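Local coordinates for protein exopolygalacturonate lyase (Vibrio vulnificus, PDB 5A29) that probably cleaves pectate chains by beta-elimination, as a family 2 polysaccharide lyase, and binds a manganese ion, at residues A[286-291]-A[321-326]; A[303-306]-A[310-313]; A[314-319]-A[393-398]; A[327-332]-A[397-402]; A[378-381]-A[387-390]. All blocks are in the same frame, centred on the assembly; numbering follows the deposited sequence.

Interaction 1: residues A[286-291]-A[321-326]; sequences TSPKKR and AREGNV
Ser287 and Glu323 make the closest backbone approach, their CA atoms 6.5 Å apart, where the short strand 287-288 passes the 3-10 turn 323-325. The strand is extended, whereas 321-326 folds back on itself through the bond from Asn325 N to Arg322 O. A water joins the Ser287 hydroxyl to the backbone of the turn: it donates to Ser287 OG at 2.9 Å and accepts from Gly324 N at 2.9 Å. Asp307 OD2 also takes hydrogen bonds with Ser287 OG and Glu323 N, so the carboxylate and the water both link strand to turn. Beside them, Arg322 CB lies 3.9 Å from Ser287 OG; farther out the arginine chain bends at chi2 (-62°), turning its NH1 back to Ala321 O at 2.9 Å, where the donor stands above the carbonyl plane. Glu323 is extended beyond CG (chi2 175°) and meets the Pro288 ring from the opposite direction, with OE2 3.4 Å from Pro288 CG and 3.5 Å from Pro288 CD. The same oxygen forms a salt bridge with Arg308 NE. Because Arg308 lines a tartrate pocket, and the Glu323 side chain is about 6 Å from bound tartrate, Glu323 is a second-shell residue of that ligand site.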
# COMPACT_ATOMS: atom_id res chain seq x y z
N THR A 286 16.27 -7.48 10.61
CA THR A 286 17.62 -8.07 10.39
C THR A 286 18.40 -7.16 9.43
O THR A 286 17.77 -6.42 8.69
CB THR A 286 17.57 -9.47 9.79
OG1 THR A 286 16.84 -9.48 8.55
CG2 THR A 286 16.94 -10.51 10.77
N SER A 287 19.74 -7.24 9.43
CA SER A 287 20.60 -6.58 8.43
C SER A 287 21.27 -7.63 7.59
O SER A 287 21.42 -8.81 8.01
CB SER A 287 21.78 -5.80 9.09
OG SER A 287 21.34 -4.65 9.79
N PRO A 288 21.69 -7.22 6.40
CA PRO A 288 22.44 -8.08 5.51
C PRO A 288 23.87 -8.24 6.00
O PRO A 288 24.55 -7.27 6.38
CB PRO A 288 22.46 -7.30 4.20
CG PRO A 288 22.31 -5.89 4.57
CD PRO A 288 21.51 -5.84 5.88
N LYS A 289 24.32 -9.49 5.99
CA LYS A 289 25.74 -9.77 6.24
C LYS A 289 26.63 -9.19 5.13
O LYS A 289 26.29 -9.26 3.94
CB LYS A 289 25.90 -11.29 6.17
CG LYS A 289 27.11 -11.82 6.91
CD LYS A 289 27.07 -13.35 6.93
CE LYS A 289 28.47 -13.94 7.16
NZ LYS A 289 29.07 -13.43 8.43
N LYS A 290 27.84 -8.80 5.51
CA LYS A 290 28.91 -8.49 4.50
C LYS A 290 29.52 -9.79 4.00
O LYS A 290 30.31 -10.46 4.70
CB LYS A 290 29.96 -7.60 5.23
CG LYS A 290 31.18 -7.19 4.40
CD LYS A 290 32.22 -6.66 5.41
CE LYS A 290 33.44 -6.04 4.73
NZ LYS A 290 34.38 -5.56 5.85
N ARG A 291 29.10 -10.21 2.82
CA ARG A 291 29.26 -11.57 2.39
C ARG A 291 30.26 -11.55 1.23
O ARG A 291 30.90 -12.58 0.95
CB ARG A 291 27.88 -11.95 1.85
CG ARG A 291 27.49 -13.36 1.69
CD ARG A 291 26.09 -13.30 1.07
NE ARG A 291 25.14 -12.92 2.11
CZ ARG A 291 24.76 -13.76 3.08
NH1 ARG A 291 25.26 -15.00 3.09
NH2 ARG A 291 23.92 -13.37 4.03
N ALA A 321 23.27 3.38 12.83
CA ALA A 321 23.19 3.34 11.36
C ALA A 321 23.13 1.90 10.89
O ALA A 321 24.14 1.34 10.41
CB ALA A 321 24.40 4.08 10.69
N ARG A 322 21.93 1.30 10.96
CA ARG A 322 21.65 0.01 10.36
C ARG A 322 20.31 0.19 9.67
O ARG A 322 19.50 1.01 10.11
CB ARG A 322 21.54 -1.11 11.45
CG ARG A 322 22.89 -1.38 12.20
CD ARG A 322 23.99 -1.87 11.24
NE ARG A 322 25.24 -2.17 11.98
CZ ARG A 322 26.13 -1.28 12.44
NH1 ARG A 322 26.07 0.03 12.18
NH2 ARG A 322 27.17 -1.74 13.17
N GLU A 323 20.05 -0.63 8.69
CA GLU A 323 18.89 -0.35 7.75
C GLU A 323 17.54 -0.25 8.45
O GLU A 323 16.67 0.57 8.05
CB GLU A 323 18.83 -1.40 6.65
CG GLU A 323 20.03 -1.25 5.70
CD GLU A 323 20.09 -2.34 4.64
OE1 GLU A 323 19.01 -2.78 4.10
OE2 GLU A 323 21.21 -2.73 4.26
N GLY A 324 17.32 -1.13 9.45
CA GLY A 324 16.00 -1.10 10.15
C GLY A 324 15.77 0.16 10.93
O GLY A 324 14.61 0.52 11.18
N ASN A 325 16.83 0.87 11.32
CA ASN A 325 16.67 2.08 12.09
C ASN A 325 16.50 3.34 11.25
O ASN A 325 16.21 4.40 11.83
CB ASN A 325 17.86 2.30 13.04
CG ASN A 325 18.04 1.10 13.98
OD1 ASN A 325 17.09 0.73 14.69
ND2 ASN A 325 19.21 0.48 13.95
N VAL A 326 16.53 3.22 9.94
CA VAL A 326 16.27 4.43 9.08
C VAL A 326 14.74 4.66 8.90
O VAL A 326 14.05 3.76 8.39
CB VAL A 326 16.91 4.22 7.71
CG1 VAL A 326 16.54 5.37 6.74
CG2 VAL A 326 18.46 4.14 7.85
O HOH W 1 18.82 -3.43 10.41

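Interaction 2: residues A[303-306]-A[310-313]; sequences SKYG and ARQF. With SRT (S,R meso-tartaric acid), chain Q.
Tyr305 and Gly306 face Arg311 from the end of a type I beta turn that starts at Ser303. Ser303 holds one carboxylate of meso-tartrate: its backbone N donates to tartrate O11 at 2.9 Å, with an N-H...O angle of 156°. With OG between the backbone N and the carbonyl carbon (chi1 59°), the hydroxyl points at the second oxygen of that carboxylate, although the OG to O1 separation is too short for its length to be trusted. Lys304 lays its CG over one face of the Tyr305 ring and sends NZ to a salt bridge with Glu292. Tyr305 touches the helix through its CB, 3.8 Å from Arg311 NH1. The turn is closed by Gly306 N, which donates to Ser303 O at 2.9 Å, and it delivers the chain to helix 308-317 just beyond. Gly306 has a positive phi (112°) that suits glycine, and its O is 4.4 Å from Arg311 CD. A water links the two segments, donating to Gly306 O at 2.7 Å and accepting from Arg311 NH1 at 2.8 Å, at the edge of the guanidinium and in its plane. Arg311 NH1 also donates to Asp300 O.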
# COMPACT_ATOMS: atom_id res chain seq x y z
N SER A 303 23.11 -5.57 -1.38
CA SER A 303 23.14 -5.85 0.07
C SER A 303 24.23 -6.94 0.42
O SER A 303 24.58 -7.12 1.58
CB SER A 303 21.78 -6.40 0.57
OG SER A 303 21.46 -7.58 -0.15
N LYS A 304 24.78 -7.60 -0.57
CA LYS A 304 25.82 -8.64 -0.30
C LYS A 304 27.11 -8.01 0.21
O LYS A 304 27.97 -8.74 0.77
CB LYS A 304 26.09 -9.50 -1.55
CG LYS A 304 26.77 -8.70 -2.65
CD LYS A 304 26.96 -9.53 -3.92
CE LYS A 304 27.54 -8.68 -5.03
NZ LYS A 304 27.77 -9.59 -6.21
N TYR A 305 27.23 -6.68 0.11
CA TYR A 305 28.40 -5.95 0.61
C TYR A 305 28.16 -5.49 2.01
O TYR A 305 28.97 -4.79 2.64
CB TYR A 305 28.80 -4.77 -0.32
CG TYR A 305 29.15 -5.20 -1.71
CD1 TYR A 305 30.18 -6.13 -1.93
CD2 TYR A 305 28.44 -4.71 -2.84
CE1 TYR A 305 30.48 -6.57 -3.20
CE2 TYR A 305 28.72 -5.19 -4.10
CZ TYR A 305 29.75 -6.10 -4.28
OH TYR A 305 30.06 -6.61 -5.53
N GLY A 306 27.00 -5.84 2.54
CA GLY A 306 26.77 -5.46 3.97
C GLY A 306 25.68 -4.40 4.14
O GLY A 306 25.19 -3.82 3.14
N ALA A 310 24.98 1.33 7.36
CA ALA A 310 26.28 1.36 8.10
C ALA A 310 27.33 1.90 7.12
O ALA A 310 28.15 2.71 7.50
CB ALA A 310 26.68 -0.08 8.54
N ARG A 311 27.25 1.50 5.85
CA ARG A 311 28.14 2.06 4.83
C ARG A 311 28.02 3.55 4.65
O ARG A 311 29.03 4.27 4.70
CB ARG A 311 27.99 1.37 3.50
CG ARG A 311 28.56 -0.07 3.49
CD ARG A 311 28.28 -0.80 2.18
NE ARG A 311 28.98 -0.17 1.04
CZ ARG A 311 28.65 -0.31 -0.24
NH1 ARG A 311 27.65 -1.12 -0.66
NH2 ARG A 311 29.38 0.31 -1.16
N GLN A 312 26.79 4.04 4.47
CA GLN A 312 26.63 5.49 4.17
C GLN A 312 26.67 6.42 5.35
O GLN A 312 27.18 7.53 5.21
CB GLN A 312 25.31 5.70 3.37
CG GLN A 312 25.12 7.19 2.87
CD GLN A 312 24.11 7.19 1.76
OE1 GLN A 312 23.31 6.28 1.69
NE2 GLN A 312 24.19 8.15 0.83
N PHE A 313 26.16 5.98 6.52
CA PHE A 313 26.04 6.81 7.71
C PHE A 313 26.91 6.40 8.90
O PHE A 313 27.09 7.19 9.83
CB PHE A 313 24.57 6.81 8.20
CG PHE A 313 23.59 7.40 7.18
CD1 PHE A 313 23.52 8.79 7.01
CD2 PHE A 313 22.76 6.58 6.43
CE1 PHE A 313 22.58 9.36 6.12
CE2 PHE A 313 21.84 7.14 5.52
CZ PHE A 313 21.79 8.52 5.36
O1 SRT Q . 19.51 -7.15 -1.50
O11 SRT Q . 20.56 -5.64 -2.79
C1 SRT Q . 19.55 -6.11 -2.24
C2 SRT Q . 18.34 -5.28 -2.59
O2 SRT Q . 18.04 -5.35 -3.98
C3 SRT Q . 17.17 -5.19 -1.67
O3 SRT Q . 17.67 -3.96 -1.17
C4 SRT Q . 15.86 -4.88 -2.44
O4 SRT Q . 15.54 -3.67 -2.50
O41 SRT Q . 15.21 -5.84 -2.98
O HOH W 2 25.87 -2.85 0.73

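Interaction 3: residues A[314-319]-A[393-398]; sequences GPELGN and LARDGY
Glu316 and Arg395 form a bidentate, end-on salt bridge. Arg395 NH1 donates to Glu316 OE1 at 2.9 Å and Arg395 NH2 to Glu316 OE2 at 2.8 Å, both nearly straight (173° and 168°). Each oxygen uses its syn lone pair, and the carboxylate and guanidinium planes are only 10° apart, so the two groups are nearly coplanar. Pro315 covers one face of the guanidinium, with its CG 3.9 Å from Arg395 NH1 and displaced toward the rim. On the loop side Ala394 CB packs 4.0 Å from Glu316 OE2. Both chains bend to meet: Glu316 turns at chi2, while Arg395 places CG between its backbone N and carbonyl carbon and bends at chi3. A further bond from NH1 to Gln312 O gives that nitrogen two acceptors and helps fix the rotation of the guanidinium. Two residues on from Glu316, Gly318 N donates to Gly314 O at 2.9 Å in the last helical turn, and Gly318 then leaves the helix with positive phi. The contact is a surface salt bridge that clasps the C-terminal end of helix 308-317 to the loop 393-398, the loop that carries Tyr398 into a tartrate pocket.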
# COMPACT_ATOMS: atom_id res chain seq x y z
N GLY A 314 27.33 5.13 8.91
CA GLY A 314 28.08 4.53 10.07
C GLY A 314 29.28 5.33 10.55
O GLY A 314 29.43 5.53 11.74
N PRO A 315 30.11 5.85 9.62
CA PRO A 315 31.29 6.64 10.03
C PRO A 315 30.94 7.81 10.92
O PRO A 315 31.59 8.03 11.93
CB PRO A 315 31.86 7.13 8.68
CG PRO A 315 31.49 6.05 7.72
CD PRO A 315 30.08 5.66 8.14
N GLU A 316 29.86 8.54 10.62
CA GLU A 316 29.47 9.61 11.52
C GLU A 316 28.55 9.19 12.67
O GLU A 316 28.66 9.71 13.75
CB GLU A 316 28.82 10.78 10.75
CG GLU A 316 29.74 11.45 9.74
CD GLU A 316 29.97 10.64 8.46
OE1 GLU A 316 29.08 9.81 8.07
OE2 GLU A 316 31.05 10.83 7.80
N LEU A 317 27.65 8.24 12.46
CA LEU A 317 26.57 8.01 13.44
C LEU A 317 26.73 6.79 14.31
O LEU A 317 26.08 6.70 15.33
CB LEU A 317 25.19 7.95 12.71
CG LEU A 317 24.74 9.26 12.05
CD1 LEU A 317 23.37 9.03 11.47
CD2 LEU A 317 24.70 10.37 13.10
N GLY A 318 27.54 5.81 13.90
CA GLY A 318 27.79 4.66 14.78
C GLY A 318 26.75 3.56 14.65
O GLY A 318 26.17 3.38 13.58
N ASN A 319 26.46 2.88 15.77
CA ASN A 319 25.68 1.68 15.78
C ASN A 319 24.20 1.92 15.38
O ASN A 319 23.56 0.97 14.99
CB ASN A 319 25.64 1.12 17.22
CG ASN A 319 26.98 0.52 17.64
OD1 ASN A 319 27.90 0.36 16.83
ND2 ASN A 319 27.06 0.11 18.88
N LEU A 393 24.10 14.71 2.66
CA LEU A 393 24.70 13.40 2.87
C LEU A 393 26.24 13.53 2.60
O LEU A 393 26.68 14.15 1.62
CB LEU A 393 24.13 12.35 1.91
CG LEU A 393 22.60 12.10 2.05
CD1 LEU A 393 22.20 10.85 1.33
CD2 LEU A 393 22.22 12.00 3.53
N ALA A 394 27.03 12.86 3.42
CA ALA A 394 28.52 12.96 3.36
C ALA A 394 29.14 12.18 2.23
O ALA A 394 30.22 12.53 1.78
CB ALA A 394 29.15 12.56 4.73
N ARG A 395 28.47 11.15 1.72
CA ARG A 395 28.97 10.33 0.66
C ARG A 395 27.81 9.68 -0.05
O ARG A 395 26.71 9.66 0.49
CB ARG A 395 29.89 9.18 1.23
CG ARG A 395 29.20 8.22 2.25
CD ARG A 395 30.23 7.32 3.02
NE ARG A 395 31.19 8.14 3.79
CZ ARG A 395 30.94 8.72 4.94
NH1 ARG A 395 29.71 8.67 5.51
NH2 ARG A 395 31.87 9.46 5.51
N ASP A 396 28.05 9.13 -1.23
CA ASP A 396 27.02 8.42 -1.95
C ASP A 396 26.65 7.13 -1.22
O ASP A 396 27.47 6.58 -0.46
CB ASP A 396 27.50 7.96 -3.32
CG ASP A 396 27.92 9.12 -4.27
OD1 ASP A 396 27.26 10.18 -4.31
OD2 ASP A 396 28.84 8.87 -5.08
N GLY A 397 25.46 6.61 -1.53
CA GLY A 397 25.06 5.29 -1.02
C GLY A 397 23.60 5.07 -1.37
O GLY A 397 22.98 5.75 -2.21
N TYR A 398 23.05 4.07 -0.69
CA TYR A 398 21.72 3.59 -0.96
C TYR A 398 20.69 4.68 -0.67
O TYR A 398 19.65 4.64 -1.27
CB TYR A 398 21.49 2.40 0.02
CG TYR A 398 20.22 1.62 -0.15
CD1 TYR A 398 19.97 0.89 -1.31
CD2 TYR A 398 19.35 1.48 0.94
CE1 TYR A 398 18.85 0.10 -1.44
CE2 TYR A 398 18.23 0.66 0.83
CZ TYR A 398 17.96 0.01 -0.36
OH TYR A 398 16.86 -0.79 -0.46

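Interaction 4: residues A[327-332]-A[397-402]; sequences LFKSND and GYYGPK
Tyr399 OH lies 2.6 Å from a water that also accepts from Asn331 ND2 at 2.9 Å. The water sits at the edge of the Tyr399 ring, in its plane, and so joins the tip of the tyrosine to the first turn of helix 331-349. A second acceptor, Val326 O, takes a hydrogen bond from the same amide nitrogen and steadies the Asn331 amide. Nearer the base of the ring, Lys329 crosses Tyr399 at about a right angle: Lys329 CE is 3.6 Å and Lys329 CD 3.9 Å from Tyr399 CD1. The lysine chain leaves the backbone with CG opposite N (chi1 -160°), then folds at chi3 and chi4, which brings CD and CE against the CD1 side of the ring. Its NZ bonds to the backbone of a bound peptide. Phe328 adds apolar packing, its CE2 4.4 Å from Tyr399 CD1. Tyr398 CD2 stands above one face of the Tyr399 ring, toward its rim. Both backbones are tight turns, type I' from Phe328 to Asn331 and type I from Gly397 to Gly400; the second is closed by Gly400 N to Gly397 O at 3.1 Å. Gln312 braces this turn through Tyr399 N and Gly400 O. The manganese ion lies about 12 Å from the Tyr398 side chain. Ser330 and Tyr398 line two different tartrate pockets; the two turns thus each lend a residue to a ligand site.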
# COMPACT_ATOMS: atom_id res chain seq x y z
N LEU A 327 14.25 5.79 9.34
CA LEU A 327 12.81 6.07 9.29
C LEU A 327 12.57 7.25 8.26
O LEU A 327 11.53 7.89 8.31
CB LEU A 327 12.26 6.50 10.64
CG LEU A 327 12.53 5.41 11.72
CD1 LEU A 327 11.79 5.83 12.98
CD2 LEU A 327 12.00 4.07 11.25
N PHE A 328 13.50 7.49 7.36
CA PHE A 328 13.27 8.51 6.29
C PHE A 328 13.40 7.83 4.97
O PHE A 328 13.39 6.57 4.84
CB PHE A 328 14.24 9.70 6.46
CG PHE A 328 15.72 9.27 6.65
CD1 PHE A 328 16.24 9.00 7.94
CD2 PHE A 328 16.57 9.13 5.56
CE1 PHE A 328 17.58 8.56 8.12
CE2 PHE A 328 17.90 8.67 5.72
CZ PHE A 328 18.40 8.37 7.02
N LYS A 329 13.34 8.63 3.90
CA LYS A 329 13.39 8.06 2.57
C LYS A 329 12.22 7.11 2.34
O LYS A 329 12.35 6.02 1.75
CB LYS A 329 14.83 7.48 2.23
CG LYS A 329 15.01 7.34 0.69
CD LYS A 329 16.05 6.28 0.26
CE LYS A 329 15.74 4.81 0.74
NZ LYS A 329 14.41 4.10 0.44
N SER A 330 11.02 7.57 2.81
CA SER A 330 9.76 6.79 2.72
C SER A 330 9.65 5.52 3.54
O SER A 330 8.61 4.81 3.48
CB SER A 330 9.43 6.42 1.27
OG SER A 330 9.34 7.65 0.53
N ASN A 331 10.71 5.17 4.27
CA ASN A 331 10.56 4.04 5.21
C ASN A 331 9.45 4.32 6.22
O ASN A 331 8.74 3.40 6.56
CB ASN A 331 11.87 3.75 5.97
CG ASN A 331 12.90 3.02 5.10
OD1 ASN A 331 12.69 2.78 3.91
ND2 ASN A 331 14.08 2.70 5.69
N ASP A 332 9.32 5.57 6.68
CA ASP A 332 8.32 5.91 7.70
C ASP A 332 6.93 5.70 7.08
O ASP A 332 6.07 5.19 7.73
CB ASP A 332 8.41 7.36 8.14
CG ASP A 332 8.44 8.36 6.94
OD1 ASP A 332 9.06 8.07 5.89
OD2 ASP A 332 7.80 9.42 7.02
N GLY A 397 25.46 6.61 -1.53
CA GLY A 397 25.06 5.29 -1.02
C GLY A 397 23.60 5.07 -1.37
O GLY A 397 22.98 5.75 -2.21
N TYR A 398 23.05 4.07 -0.69
CA TYR A 398 21.72 3.59 -0.96
C TYR A 398 20.69 4.68 -0.67
O TYR A 398 19.65 4.64 -1.27
CB TYR A 398 21.49 2.40 0.02
CG TYR A 398 20.22 1.62 -0.15
CD1 TYR A 398 19.97 0.89 -1.31
CD2 TYR A 398 19.35 1.48 0.94
CE1 TYR A 398 18.85 0.10 -1.44
CE2 TYR A 398 18.23 0.66 0.83
CZ TYR A 398 17.96 0.01 -0.36
OH TYR A 398 16.86 -0.79 -0.46
N TYR A 399 20.94 5.59 0.25
CA TYR A 399 19.88 6.54 0.62
C TYR A 399 20.04 7.83 -0.19
O TYR A 399 19.26 8.74 -0.03
CB TYR A 399 19.91 6.85 2.10
CG TYR A 399 19.68 5.55 2.87
CD1 TYR A 399 18.38 5.12 3.16
CD2 TYR A 399 20.77 4.70 3.24
CE1 TYR A 399 18.12 3.91 3.82
CE2 TYR A 399 20.53 3.53 3.94
CZ TYR A 399 19.20 3.13 4.24
OH TYR A 399 18.94 1.91 4.88
N GLY A 400 20.96 7.84 -1.15
CA GLY A 400 21.03 9.07 -1.98
C GLY A 400 22.48 9.38 -2.37
O GLY A 400 23.40 8.90 -1.73
N PRO A 401 22.67 10.28 -3.36
CA PRO A 401 24.02 10.77 -3.70
C PRO A 401 24.56 11.65 -2.63
O PRO A 401 23.83 12.26 -1.82
CB PRO A 401 23.78 11.62 -5.00
CG PRO A 401 22.37 12.14 -4.80
CD PRO A 401 21.60 10.97 -4.13
N LYS A 402 25.89 11.81 -2.62
CA LYS A 402 26.49 12.79 -1.76
C LYS A 402 25.86 14.20 -2.04
O LYS A 402 25.62 14.54 -3.21
CB LYS A 402 27.98 12.87 -2.14
CG LYS A 402 28.80 13.93 -1.43
CD LYS A 402 30.28 13.56 -1.75
CE LYS A 402 31.21 14.74 -1.69
NZ LYS A 402 31.18 15.22 -0.29
O HOH W 3 16.49 1.12 5.34

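Interaction 5: residues A[378-381]-A[387-390]; sequences IKPI and SIEG
Glu389 and Ser387 face Lys379, Pro380 and Ile381 across a closed loop whose two arms are joined by a single beta bridge, Ile381 with Ser387, their CA atoms 4.3 Å apart. An ST turn shapes the second arm: Ser387 OG, set opposite its own backbone N (chi1 173°), accepts from Glu389 N at 3.1 Å. Followed outward, the Glu389 side chain begins with CB against Pro380 CD at 3.9 Å, and its CG still skirts that ring carbon. The chain is fully extended beyond CG, which carries the carboxylate past the proline to Lys379, where OE1 rests 3.8 Å from Lys379 CG. This is contact with the aliphatic part of the lysine; Lys379 NZ remains 6.0 Å from Glu389 OE1, too far for a salt bridge, though the opposite charges may still attract weakly. The Pro380 ring crosses Glu389 at about a right angle and turns its CB toward Ile388 CG1. Phe328 packs on both Pro380 and Ile388, covering this apolar pair. Within the bridged pair, Ile381 CG2 touches Ser387 CA at 4.0 Å. Between the arms, Ile388 N donates to Pro380 O at 3.0 Å with an N-H...O angle of 163°, arriving almost in line with the carbonyl bond.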
# COMPACT_ATOMS: atom_id res chain seq x y z
N ILE A 378 7.06 16.22 9.47
CA ILE A 378 7.66 14.96 9.99
C ILE A 378 9.18 15.09 9.71
O ILE A 378 9.57 15.24 8.53
CB ILE A 378 7.12 13.72 9.27
CG1 ILE A 378 5.57 13.59 9.32
CG2 ILE A 378 7.79 12.42 9.83
CD1 ILE A 378 5.08 13.87 10.66
N LYS A 379 10.01 15.11 10.74
CA LYS A 379 11.50 15.15 10.56
C LYS A 379 12.05 13.82 10.05
O LYS A 379 11.54 12.76 10.44
CB LYS A 379 12.13 15.44 11.93
CG LYS A 379 11.75 16.81 12.43
CD LYS A 379 12.36 17.05 13.80
CE LYS A 379 11.47 16.44 14.88
NZ LYS A 379 11.48 17.27 16.12
N PRO A 380 13.18 13.86 9.26
CA PRO A 380 13.86 12.63 8.83
C PRO A 380 14.79 12.13 9.96
O PRO A 380 15.85 12.73 10.26
CB PRO A 380 14.69 13.08 7.60
CG PRO A 380 15.03 14.52 7.91
CD PRO A 380 13.81 15.07 8.66
N ILE A 381 14.43 10.98 10.55
CA ILE A 381 15.10 10.57 11.75
C ILE A 381 15.50 9.10 11.69
O ILE A 381 14.97 8.31 10.88
CB ILE A 381 14.17 10.77 13.01
CG1 ILE A 381 12.85 9.92 12.90
CG2 ILE A 381 13.96 12.24 13.34
CD1 ILE A 381 12.27 9.61 14.30
N SER A 387 18.18 13.23 14.22
CA SER A 387 17.65 13.85 12.99
C SER A 387 18.79 14.17 11.99
O SER A 387 19.87 14.63 12.36
CB SER A 387 16.88 15.12 13.37
OG SER A 387 16.49 15.84 12.19
N ILE A 388 18.57 13.93 10.71
CA ILE A 388 19.50 14.41 9.72
C ILE A 388 18.91 15.59 8.94
O ILE A 388 19.38 15.87 7.83
CB ILE A 388 19.90 13.30 8.73
CG1 ILE A 388 18.71 12.82 7.88
CG2 ILE A 388 20.48 12.15 9.53
CD1 ILE A 388 19.11 11.93 6.70
N GLU A 389 17.87 16.20 9.49
CA GLU A 389 17.16 17.31 8.84
C GLU A 389 18.16 18.39 8.32
O GLU A 389 18.90 18.98 9.11
CB GLU A 389 16.17 17.96 9.83
CG GLU A 389 15.25 18.96 9.13
CD GLU A 389 14.27 19.66 10.05
OE1 GLU A 389 14.26 19.41 11.28
OE2 GLU A 389 13.57 20.57 9.56
N GLY A 390 18.18 18.62 7.01
CA GLY A 390 18.99 19.73 6.48
C GLY A 390 20.44 19.37 6.23
O GLY A 390 21.19 20.18 5.74

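Overall arrangement
Interactions 2 and 3 both use helix 308-317, and interactions 1 and 4 use the chain that follows it, with interaction 5 about 11 Å from interaction 4, centre to centre. Interactions 1 and 2, centres 7 Å apart, are stitched by Arg291 N to Lys304 O (2.8 Å). Interactions 3 and 4 share Gly397 and Tyr398, and Asp396 OD1 binds Lys402 N at 2.7 Å between them. Glu323 CG of interaction 1 packs 3.4 Å from Tyr399 OH of interaction 4. Leu327 N to Ile381 O (3.0 Å) ties interaction 5 to interaction 4. Ser303 and Tyr398, from interactions 2 and 3, line the same tartrate pocket; Ser330 lines another.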